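Hemoglobin subunit alpha (Isurus oxyrinchus, PDB 3MKB) probably carries oxygen in the blood of the shortfin mako shark, binding it at a haem iron as an alpha chain of the four-chain haemoglobin. Local coordinates at residues E71-L76 with D125-A130; A30-F33 with G38-S41; V67-H72 with A78-L83; V107-A110 with E115-P118; R7-A12 with H121-K126. All coordinates share one frame; numbering follows the deposited sequence.

Contacts 1 and 5 both use helix 118-135, sharing Asp-125 and Lys-126, their centres about 9 Å apart, and Asp-74 of one forms a salt bridge with Arg-7 of the other. Contact 3 starts from the same piece of chain as contact 1, centres about 8 Å apart. Contact 4 leads into this helix, with Phe-116 against His-121 of contact 5. Contact 2 stands across the chain's centre from contact 1, their centres about 24 Å apart. Its Arg-31 packs on Val-107 of contact 4. The side chain of Leu-32 in contact 2 comes within about 4 Å of the haem, Leu-83 of contact 3 lines the pocket, and Ile-10 of contact 5 is about 13 Å off.

Contact 1. Residues E71-L76 with D125-A130; sequences EHDDDL and DKLLSA
Leu-76 and Ala-130 make the tightest apolar touch here, the CD1 methyl of Leu-76 resting 3.6 Å from CB of Ala-130. The same methyl reaches CD1 of Leu-127, three residues earlier on the same helix, at 4.4 Å. Leu-76 points its CB at the helix, and with CG beside the backbone N (chi1 -74°) and an extended chi2 it puts that one branch against both partners. Leu-127 leans in from the side: its CG is anti to the backbone N (chi1 176°), and CD1 is the branch that arrives. That methyl also meets Asp-73, whose OD1 lies 3.8 Å from CD1 of Leu-127, the two side chains running at about a right angle. OD1 of Asp-73 is covered by this contact and has no hydrogen-bonding partner in the model.

These side chains join the EF corner of the globin fold, the turn between helix 53-70 and helix 76-79, to the long H helix, 118-135. The corner is folded by Asp-75 N donating to the carbonyl O of His-72 at 3.1 Å. Ile-10 of helix 4-19 touches both Asp-73 and Leu-127, while Val-66 and Ala-70 of helix 53-70 lie against Leu-127 as well. Behind, Leu-128 is turned to Ser-102, Ile-105 and Leu-106 of helix 97-112. Further round the H helix, Asp-125 OD2 forms a salt bridge with NH1 of Arg-140 of the second alpha subunit.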
# COMPACT_ATOMS: atom_id res chain seq x y z
N GLU A 71 9.39 23.90 9.46
CA GLU A 71 10.38 24.73 10.18
C GLU A 71 11.43 23.87 10.97
O GLU A 71 12.17 24.39 11.83
CB GLU A 71 9.66 25.70 11.12
CG GLU A 71 8.46 26.35 10.45
CD GLU A 71 7.67 27.27 11.35
OE1 GLU A 71 7.32 26.87 12.48
OE2 GLU A 71 7.37 28.41 10.90
N HIS A 72 11.45 22.58 10.66
CA HIS A 72 12.34 21.59 11.30
C HIS A 72 12.96 20.60 10.30
O HIS A 72 13.19 19.43 10.66
CB HIS A 72 11.56 20.81 12.37
CG HIS A 72 11.30 21.59 13.62
ND1 HIS A 72 12.17 21.58 14.68
CD2 HIS A 72 10.28 22.41 13.98
CE1 HIS A 72 11.71 22.36 15.64
NE2 HIS A 72 10.56 22.87 15.24
N ASP A 73 13.29 21.08 9.10
CA ASP A 73 13.63 20.19 7.97
C ASP A 73 14.83 19.27 8.22
O ASP A 73 14.94 18.21 7.61
CB ASP A 73 13.88 21.01 6.69
CG ASP A 73 12.67 21.09 5.76
OD1 ASP A 73 11.70 20.29 5.87
OD2 ASP A 73 12.72 21.96 4.85
N ASP A 74 15.75 19.67 9.10
CA ASP A 74 16.98 18.92 9.35
C ASP A 74 17.04 18.22 10.72
O ASP A 74 18.10 17.74 11.15
CB ASP A 74 18.19 19.84 9.18
CG ASP A 74 18.33 20.37 7.74
OD1 ASP A 74 18.31 19.55 6.78
OD2 ASP A 74 18.41 21.59 7.59
N ASP A 75 15.89 18.16 11.37
CA ASP A 75 15.71 17.76 12.76
C ASP A 75 14.52 16.80 12.93
O ASP A 75 14.19 16.40 14.03
CB ASP A 75 15.82 19.02 13.64
CG ASP A 75 15.73 18.73 15.11
OD1 ASP A 75 15.07 19.52 15.83
OD2 ASP A 75 16.31 17.71 15.56
N LEU A 76 13.86 16.46 11.83
CA LEU A 76 12.50 15.88 11.84
C LEU A 76 12.34 14.70 12.82
O LEU A 76 11.28 14.51 13.44
CB LEU A 76 12.08 15.49 10.42
CG LEU A 76 11.72 16.64 9.47
CD1 LEU A 76 11.25 16.08 8.11
CD2 LEU A 76 10.67 17.57 10.10
N ASP A 125 5.58 16.61 -1.34
CA ASP A 125 5.49 15.17 -1.15
C ASP A 125 6.69 14.59 -0.42
O ASP A 125 6.53 13.69 0.40
CB ASP A 125 5.33 14.42 -2.47
CG ASP A 125 4.73 13.03 -2.27
OD1 ASP A 125 3.98 12.82 -1.29
OD2 ASP A 125 4.92 12.18 -3.15
N LYS A 126 7.89 15.15 -0.66
CA LYS A 126 9.05 14.73 0.13
C LYS A 126 8.95 15.08 1.59
O LYS A 126 9.28 14.24 2.44
CB LYS A 126 10.37 15.28 -0.44
CG LYS A 126 10.70 14.63 -1.76
CD LYS A 126 11.89 15.31 -2.43
CE LYS A 126 13.18 14.94 -1.70
NZ LYS A 126 14.38 15.19 -2.57
N LEU A 127 8.55 16.30 1.90
CA LEU A 127 8.20 16.67 3.28
C LEU A 127 7.14 15.72 3.89
O LEU A 127 7.34 15.14 4.97
CB LEU A 127 7.75 18.13 3.38
CG LEU A 127 7.27 18.62 4.76
CD1 LEU A 127 8.37 18.50 5.83
CD2 LEU A 127 6.63 20.02 4.72
N LEU A 128 6.00 15.56 3.21
CA LEU A 128 4.98 14.61 3.74
C LEU A 128 5.45 13.16 3.98
O LEU A 128 5.08 12.56 5.01
CB LEU A 128 3.67 14.66 2.91
CG LEU A 128 3.03 16.06 2.80
CD1 LEU A 128 1.79 16.21 1.91
CD2 LEU A 128 2.71 16.58 4.21
N SER A 129 6.29 12.63 3.07
CA SER A 129 6.89 11.28 3.21
C SER A 129 7.75 11.16 4.45
O SER A 129 7.64 10.17 5.18
CB SER A 129 7.72 10.84 1.99
OG SER A 129 6.85 10.68 0.89
N ALA A 130 8.58 12.17 4.69
CA ALA A 130 9.39 12.22 5.92
C ALA A 130 8.50 12.33 7.18
O ALA A 130 8.78 11.74 8.23
CB ALA A 130 10.36 13.39 5.84

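Contact 2. Residues A30-F33 with G38-S41; sequences ARLF and GAKS
Leu-32 and Ala-39 supply the aliphatic part of the contact. CB of Ala-39 points at the helix and sits 3.7 Å from CG of Leu-32, with the CD2 branch equally near. Leu-32 presents these carbons because a chi1 of -174° turns the side chain away from its own N and swings the isobutyl group across to 38-41; the nearest atom of this side chain is about 4 Å from the haem.

The aromatic part belongs to Phe-33. CD1 of its ring lies 3.6 Å from CG of Lys-40, and the two side chains cross obliquely, the lysine methylenes passing along the CB-CD1 side of the phenylalanine. At CE1 the ring meets the backbone instead, 3.6 Å from the carbonyl O of Ala-39. This is the BC corner of the globin fold, where the B helix, 21-35, gives way to the short 3-10 C helix. Tyr-48 extends the aromatic group, meeting the Phe-33 ring edge-to-face and taking the Lys-40 ammonium in a cation-pi contact, and Phe-43 adds a further ring.

The hydrogen bonds lie within the 3-10 turn. Gly-38 O accepts twice from Ser-41, from OG at 2.8 Å and from N at 3.2 Å, the hydroxyl approaching nearly head-on to the carbonyl at 172°. Beyond the turn, Lys-40 packs on His-136 of one beta subunit, while Arg-31 NH2 bonds to Phe-112 O of the other.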
# COMPACT_ATOMS: atom_id res chain seq x y z
N ALA A 30 -11.49 15.90 4.85
CA ALA A 30 -12.76 15.60 4.13
C ALA A 30 -12.49 14.73 2.86
O ALA A 30 -13.21 13.77 2.56
CB ALA A 30 -13.52 16.90 3.77
N ARG A 31 -11.43 15.08 2.13
CA ARG A 31 -10.91 14.22 1.04
C ARG A 31 -10.57 12.82 1.51
O ARG A 31 -11.05 11.87 0.89
CB ARG A 31 -9.72 14.86 0.31
CG ARG A 31 -10.04 16.22 -0.33
CD ARG A 31 -8.87 16.71 -1.26
NE ARG A 31 -9.25 18.03 -1.71
CZ ARG A 31 -10.16 18.29 -2.64
NH1 ARG A 31 -10.72 17.31 -3.32
NH2 ARG A 31 -10.48 19.54 -2.92
N LEU A 32 -9.79 12.66 2.57
CA LEU A 32 -9.52 11.35 3.15
C LEU A 32 -10.79 10.51 3.36
O LEU A 32 -10.87 9.40 2.93
CB LEU A 32 -8.75 11.49 4.46
CG LEU A 32 -8.25 10.22 5.14
CD1 LEU A 32 -7.33 9.41 4.30
CD2 LEU A 32 -7.64 10.51 6.50
N PHE A 33 -11.76 11.09 4.05
CA PHE A 33 -12.97 10.38 4.46
C PHE A 33 -13.82 10.00 3.25
O PHE A 33 -14.45 8.91 3.24
CB PHE A 33 -13.80 11.20 5.47
CG PHE A 33 -13.07 11.51 6.77
CD1 PHE A 33 -12.25 10.56 7.38
CD2 PHE A 33 -13.23 12.76 7.39
CE1 PHE A 33 -11.57 10.82 8.59
CE2 PHE A 33 -12.52 13.05 8.59
CZ PHE A 33 -11.73 12.05 9.19
N GLY A 38 -12.58 4.18 5.26
CA GLY A 38 -12.08 3.30 6.34
C GLY A 38 -11.48 4.21 7.41
O GLY A 38 -11.52 3.88 8.59
N ALA A 39 -10.97 5.36 6.97
CA ALA A 39 -10.37 6.32 7.91
C ALA A 39 -11.40 6.95 8.86
O ALA A 39 -11.04 7.48 9.89
CB ALA A 39 -9.62 7.40 7.15
N LYS A 40 -12.68 6.96 8.49
CA LYS A 40 -13.71 7.46 9.41
C LYS A 40 -13.77 6.67 10.73
O LYS A 40 -14.30 7.15 11.72
CB LYS A 40 -15.09 7.41 8.73
CG LYS A 40 -15.11 8.32 7.55
CD LYS A 40 -16.53 8.65 7.16
CE LYS A 40 -17.09 7.62 6.33
NZ LYS A 40 -18.58 7.81 6.45
N SER A 41 -13.21 5.46 10.73
CA SER A 41 -13.32 4.52 11.84
C SER A 41 -12.69 5.03 13.12
O SER A 41 -13.11 4.65 14.21
CB SER A 41 -12.70 3.18 11.45
OG SER A 41 -11.26 3.28 11.34

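Contact 3. Residues V67-H72 with A78-L83; sequences VSAAEH and AHLMVL
The E helix of the globin fold ends here, and its last turn is joined to the start of the F region by a pair of stacked imidazoles. The rings of His-72 and His-79 form an offset stack with centroids 3.6 Å apart and planes only 13° from parallel. ND1 of His-79 stands 3.2 Å above the plane of the His-72 ring, over its centre. CB of His-72 adds a CH-pi contact, lying over the His-79 ring face 4.1 Å from the centroid. A trans chi1 of 167° carries the His-79 ring across to the end of helix 53-70. The NE2 end of that ring reaches the last turn of the helix: His-79 NE2 is 3.6 Å from Ala-69 N and 3.7 Å from CB of Ser-68. Deeper in, CB of Ala-69 meets CD2 of Leu-80 at 4.5 Å, with Ile-131 of helix 118-135 also against Ala-69. A few residues on, Leu-83 touches the haem. Because two imidazoles lie face against face, a positive charge on both would probably be costly, so protonation of one is likely to lower the pKa of the other.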
# COMPACT_ATOMS: atom_id res chain seq x y z
N VAL A 67 3.29 22.53 9.20
CA VAL A 67 4.01 23.78 9.15
C VAL A 67 5.25 23.75 10.02
O VAL A 67 6.33 24.08 9.58
CB VAL A 67 3.10 24.96 9.46
CG1 VAL A 67 3.89 26.26 9.72
CG2 VAL A 67 2.09 25.15 8.35
N SER A 68 5.08 23.33 11.25
CA SER A 68 6.22 23.10 12.14
C SER A 68 7.28 22.12 11.68
O SER A 68 8.49 22.41 11.81
CB SER A 68 5.80 22.79 13.56
OG SER A 68 5.31 23.99 14.11
N ALA A 69 6.85 20.97 11.14
CA ALA A 69 7.78 20.08 10.49
C ALA A 69 8.62 20.81 9.41
O ALA A 69 9.84 20.60 9.30
CB ALA A 69 7.08 18.83 9.91
N ALA A 70 7.94 21.66 8.63
CA ALA A 70 8.59 22.48 7.62
C ALA A 70 9.67 23.40 8.26
O ALA A 70 10.74 23.60 7.69
CB ALA A 70 7.57 23.29 6.91
N GLU A 71 9.39 23.90 9.46
CA GLU A 71 10.38 24.73 10.18
C GLU A 71 11.43 23.87 10.97
O GLU A 71 12.17 24.39 11.83
CB GLU A 71 9.66 25.70 11.12
CG GLU A 71 8.46 26.35 10.45
CD GLU A 71 7.67 27.27 11.35
OE1 GLU A 71 7.32 26.87 12.48
OE2 GLU A 71 7.37 28.41 10.90
N HIS A 72 11.45 22.58 10.66
CA HIS A 72 12.34 21.59 11.30
C HIS A 72 12.96 20.60 10.30
O HIS A 72 13.19 19.43 10.66
CB HIS A 72 11.56 20.81 12.37
CG HIS A 72 11.30 21.59 13.62
ND1 HIS A 72 12.17 21.58 14.68
CD2 HIS A 72 10.28 22.41 13.98
CE1 HIS A 72 11.71 22.36 15.64
NE2 HIS A 72 10.56 22.87 15.24
N ALA A 78 13.80 14.12 15.78
CA ALA A 78 13.58 14.60 17.14
C ALA A 78 12.32 15.45 17.25
O ALA A 78 11.61 15.36 18.24
CB ALA A 78 14.81 15.39 17.63
N HIS A 79 12.04 16.26 16.23
CA HIS A 79 10.93 17.20 16.29
C HIS A 79 9.57 16.51 16.37
O HIS A 79 8.65 17.02 17.00
CB HIS A 79 10.95 18.17 15.09
CG HIS A 79 9.68 18.93 14.95
ND1 HIS A 79 9.29 19.91 15.84
CD2 HIS A 79 8.65 18.80 14.07
CE1 HIS A 79 8.10 20.37 15.50
NE2 HIS A 79 7.69 19.71 14.43
N LEU A 80 9.46 15.38 15.68
CA LEU A 80 8.21 14.67 15.50
C LEU A 80 8.00 13.54 16.53
O LEU A 80 6.97 12.85 16.49
CB LEU A 80 8.12 14.14 14.05
CG LEU A 80 7.83 15.23 13.00
CD1 LEU A 80 7.76 14.67 11.55
CD2 LEU A 80 6.52 15.98 13.34
N MET A 81 8.92 13.37 17.47
CA MET A 81 8.81 12.21 18.37
C MET A 81 7.53 12.25 19.21
O MET A 81 6.86 11.22 19.38
CB MET A 81 10.08 12.01 19.21
CG MET A 81 9.90 11.13 20.45
SD MET A 81 11.40 10.35 21.09
CE MET A 81 12.70 11.40 20.38
N VAL A 82 7.19 13.42 19.72
CA VAL A 82 5.96 13.57 20.50
C VAL A 82 4.75 13.06 19.71
O VAL A 82 3.90 12.33 20.21
CB VAL A 82 5.76 15.03 20.96
CG1 VAL A 82 4.31 15.35 21.23
CG2 VAL A 82 6.59 15.27 22.17
N LEU A 83 4.69 13.45 18.46
CA LEU A 83 3.53 13.12 17.67
C LEU A 83 3.51 11.63 17.27
O LEU A 83 2.44 10.99 17.20
CB LEU A 83 3.50 14.04 16.45
CG LEU A 83 2.15 14.66 16.13
CD1 LEU A 83 1.14 14.58 17.32
CD2 LEU A 83 2.40 16.07 15.67

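Contact 4. Residues V107-A110 with E115-P118; sequences VTLA and EFSP
Phe-116 packs its ring against Leu-109 and Ala-110, and all the carbon contacts between the segments come from this one side chain. At one rim, CE1 is 3.8 Å from CB of Leu-109, with the leucine CD1 methyl a little further off at 4.2 Å from the same atom; the two side chains run at about a right angle. At the opposite rim, CD2 of Phe-116 lies 3.7 Å from CB of Ala-110, and both CB carbons are on the same side of the ring plane. A chi1 of -167° directs the ring to helix 97-112 and lays it across the last full turn.

The ring face meets the helix backbone: Ala-110 N sits 4.2 Å above the ring plane, over its centre. The ring of His-121 also meets that of Phe-116, their planes about 20° apart.

Polar links flank the packing without bridging the two segments. Ser-117, at the N-cap of helix 118-135, bonds through OG to Thr-120 N. The carbonyl O of Phe-116 accepts from Arg-30 NH2 of a neighbouring beta subunit, whose His-106 packs on Phe-116 and whose Ala-105 packs on Ala-110. Phe-116 thus plugs the GH corner of the globin fold, folding the turn back on the G helix, and the G helix with this corner forms part of the alpha1-beta1 interface of vertebrate haemoglobins.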
# COMPACT_ATOMS: atom_id res chain seq x y z
N VAL A 107 -3.54 16.94 -2.97
CA VAL A 107 -4.70 17.32 -3.81
C VAL A 107 -5.38 18.63 -3.41
O VAL A 107 -5.78 19.44 -4.25
CB VAL A 107 -5.70 16.16 -3.91
CG1 VAL A 107 -7.09 16.69 -4.50
CG2 VAL A 107 -5.05 15.01 -4.66
N THR A 108 -5.54 18.86 -2.11
CA THR A 108 -6.02 20.14 -1.60
C THR A 108 -5.15 21.28 -2.10
O THR A 108 -5.66 22.35 -2.47
CB THR A 108 -6.05 20.15 -0.03
OG1 THR A 108 -6.93 19.12 0.44
CG2 THR A 108 -6.42 21.52 0.58
N LEU A 109 -3.81 21.13 -2.08
CA LEU A 109 -2.98 22.29 -2.51
C LEU A 109 -3.18 22.55 -4.00
O LEU A 109 -3.23 23.71 -4.45
CB LEU A 109 -1.49 22.03 -2.22
CG LEU A 109 -1.19 21.84 -0.70
CD1 LEU A 109 0.25 21.18 -0.49
CD2 LEU A 109 -1.29 23.19 0.01
N ALA A 110 -3.32 21.44 -4.75
CA ALA A 110 -3.49 21.52 -6.18
C ALA A 110 -4.76 22.26 -6.49
O ALA A 110 -4.84 22.92 -7.52
CB ALA A 110 -3.55 20.10 -6.80
N GLU A 115 0.15 28.21 -8.08
CA GLU A 115 1.17 27.44 -8.71
C GLU A 115 1.40 26.07 -7.98
O GLU A 115 1.66 26.01 -6.79
CB GLU A 115 2.44 28.31 -8.81
CG GLU A 115 2.21 29.82 -9.28
CD GLU A 115 2.21 29.95 -10.83
OE1 GLU A 115 1.38 29.29 -11.44
OE2 GLU A 115 3.03 30.71 -11.42
N PHE A 116 1.29 24.97 -8.69
CA PHE A 116 1.54 23.64 -8.09
C PHE A 116 2.11 22.93 -9.31
O PHE A 116 1.44 22.26 -10.10
CB PHE A 116 0.26 23.01 -7.49
CG PHE A 116 0.52 21.82 -6.60
CD1 PHE A 116 1.09 21.97 -5.34
CD2 PHE A 116 0.15 20.54 -7.00
CE1 PHE A 116 1.29 20.85 -4.51
CE2 PHE A 116 0.39 19.42 -6.18
CZ PHE A 116 0.95 19.59 -4.93
N SER A 117 3.41 23.12 -9.47
CA SER A 117 4.14 22.54 -10.56
C SER A 117 4.61 21.16 -10.08
O SER A 117 4.59 20.88 -8.87
CB SER A 117 5.36 23.41 -10.89
OG SER A 117 6.27 23.29 -9.86
N PRO A 118 5.03 20.30 -11.02
CA PRO A 118 5.63 19.05 -10.64
C PRO A 118 6.82 19.21 -9.67
O PRO A 118 6.95 18.39 -8.76
CB PRO A 118 6.04 18.44 -11.97
CG PRO A 118 5.12 19.00 -12.93
CD PRO A 118 4.89 20.40 -12.49

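Contact 5. Residues R7-A12 with H121-K126; sequences RSTIGA and HCAVDK
Thr-9 on the A helix touches Ala-123 on the H helix, one of the pairings by which the first and last helices of the globin fold lie together. The CG2 methyl of Thr-9 is 3.9 Å from CB of Ala-123. With the hydroxyl beside the backbone N (chi1 -78°), the methyl is the branch sent across, while OG1 turns back to a weak hydrogen bond with Val-5 O of its own helix. The CB of Ala-123 points toward helix 4-19, and its small size is consistent with the close approach of the backbones. Val-124, next along, touches Leu-106 and Leu-109 of helix 97-112 and Ile-13 of helix 4-19. The other flank of the H helix is a subunit boundary, where His-121 ND1 is hydrogen-bonded to Arg-30 NH1 of a beta subunit.

Ile-10 follows Thr-9, at the closest approach of the two backbones, its CA 6.1 Å from CA of Val-124. Its CG1 arm passes beside Ala-123, with CG1 of Ile-10 4.3 Å from CB of Ala-123. Ile-10 CD1, at the end of the extended arm, stops 3.5 Å from the carbonyl O of Ala-123.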
# COMPACT_ATOMS: atom_id res chain seq x y z
N ARG A 7 13.83 23.44 -0.35
CA ARG A 7 13.71 24.12 0.96
C ARG A 7 13.00 25.43 0.79
O ARG A 7 12.10 25.77 1.56
CB ARG A 7 15.06 24.31 1.64
CG ARG A 7 15.76 22.98 1.87
CD ARG A 7 17.30 23.13 2.08
NE ARG A 7 17.84 22.09 2.96
CZ ARG A 7 17.74 22.09 4.29
NH1 ARG A 7 17.09 23.06 4.95
NH2 ARG A 7 18.27 21.09 4.98
N SER A 8 13.37 26.16 -0.25
CA SER A 8 12.71 27.41 -0.55
C SER A 8 11.21 27.17 -0.81
O SER A 8 10.32 27.87 -0.24
CB SER A 8 13.39 28.07 -1.75
OG SER A 8 12.61 29.19 -2.19
N THR A 9 10.92 26.19 -1.64
CA THR A 9 9.55 25.92 -2.05
C THR A 9 8.68 25.48 -0.87
O THR A 9 7.54 25.91 -0.77
CB THR A 9 9.52 24.89 -3.18
OG1 THR A 9 9.88 25.54 -4.42
CG2 THR A 9 8.12 24.25 -3.32
N ILE A 10 9.22 24.62 0.00
CA ILE A 10 8.53 24.15 1.21
C ILE A 10 8.19 25.38 2.11
O ILE A 10 7.05 25.56 2.49
CB ILE A 10 9.40 23.04 1.94
CG1 ILE A 10 9.30 21.70 1.18
CG2 ILE A 10 9.02 22.86 3.44
CD1 ILE A 10 10.44 20.72 1.40
N GLY A 11 9.21 26.21 2.39
CA GLY A 11 9.07 27.49 3.11
C GLY A 11 7.89 28.32 2.62
O GLY A 11 7.02 28.74 3.41
N ALA A 12 7.84 28.55 1.30
CA ALA A 12 6.72 29.31 0.74
C ALA A 12 5.38 28.61 0.97
O ALA A 12 4.43 29.27 1.39
CB ALA A 12 6.96 29.60 -0.80
N HIS A 121 5.19 20.14 -6.11
CA HIS A 121 4.55 18.91 -5.64
C HIS A 121 5.60 17.90 -5.15
O HIS A 121 5.43 17.27 -4.09
CB HIS A 121 3.77 18.40 -6.87
CG HIS A 121 3.08 17.09 -6.68
ND1 HIS A 121 2.30 16.55 -7.67
CD2 HIS A 121 3.06 16.21 -5.65
CE1 HIS A 121 1.84 15.37 -7.27
NE2 HIS A 121 2.29 15.14 -6.05
N CYS A 122 6.68 17.74 -5.92
CA CYS A 122 7.74 16.82 -5.54
C CYS A 122 8.29 17.26 -4.18
O CYS A 122 8.41 16.46 -3.26
CB CYS A 122 8.82 16.71 -6.65
SG CYS A 122 10.03 15.58 -6.18
N ALA A 123 8.59 18.54 -4.06
CA ALA A 123 9.11 19.09 -2.78
C ALA A 123 8.21 18.80 -1.57
O ALA A 123 8.68 18.32 -0.51
CB ALA A 123 9.31 20.55 -2.92
N VAL A 124 6.92 19.11 -1.71
CA VAL A 124 5.97 18.90 -0.61
C VAL A 124 5.80 17.43 -0.30
O VAL A 124 5.85 17.02 0.88
CB VAL A 124 4.60 19.55 -0.89
CG1 VAL A 124 3.69 19.50 0.40
CG2 VAL A 124 4.80 20.97 -1.35
N ASP A 125 5.58 16.61 -1.34
CA ASP A 125 5.49 15.17 -1.15
C ASP A 125 6.69 14.59 -0.42
O ASP A 125 6.53 13.69 0.40
CB ASP A 125 5.33 14.42 -2.47
CG ASP A 125 4.73 13.03 -2.27
OD1 ASP A 125 3.98 12.82 -1.29
OD2 ASP A 125 4.92 12.18 -3.15
N LYS A 126 7.89 15.15 -0.66
CA LYS A 126 9.05 14.73 0.13
C LYS A 126 8.95 15.08 1.59
O LYS A 126 9.28 14.24 2.44
CB LYS A 126 10.37 15.28 -0.44
CG LYS A 126 10.70 14.63 -1.76
CD LYS A 126 11.89 15.31 -2.43
CE LYS A 126 13.18 14.94 -1.70
NZ LYS A 126 14.38 15.19 -2.57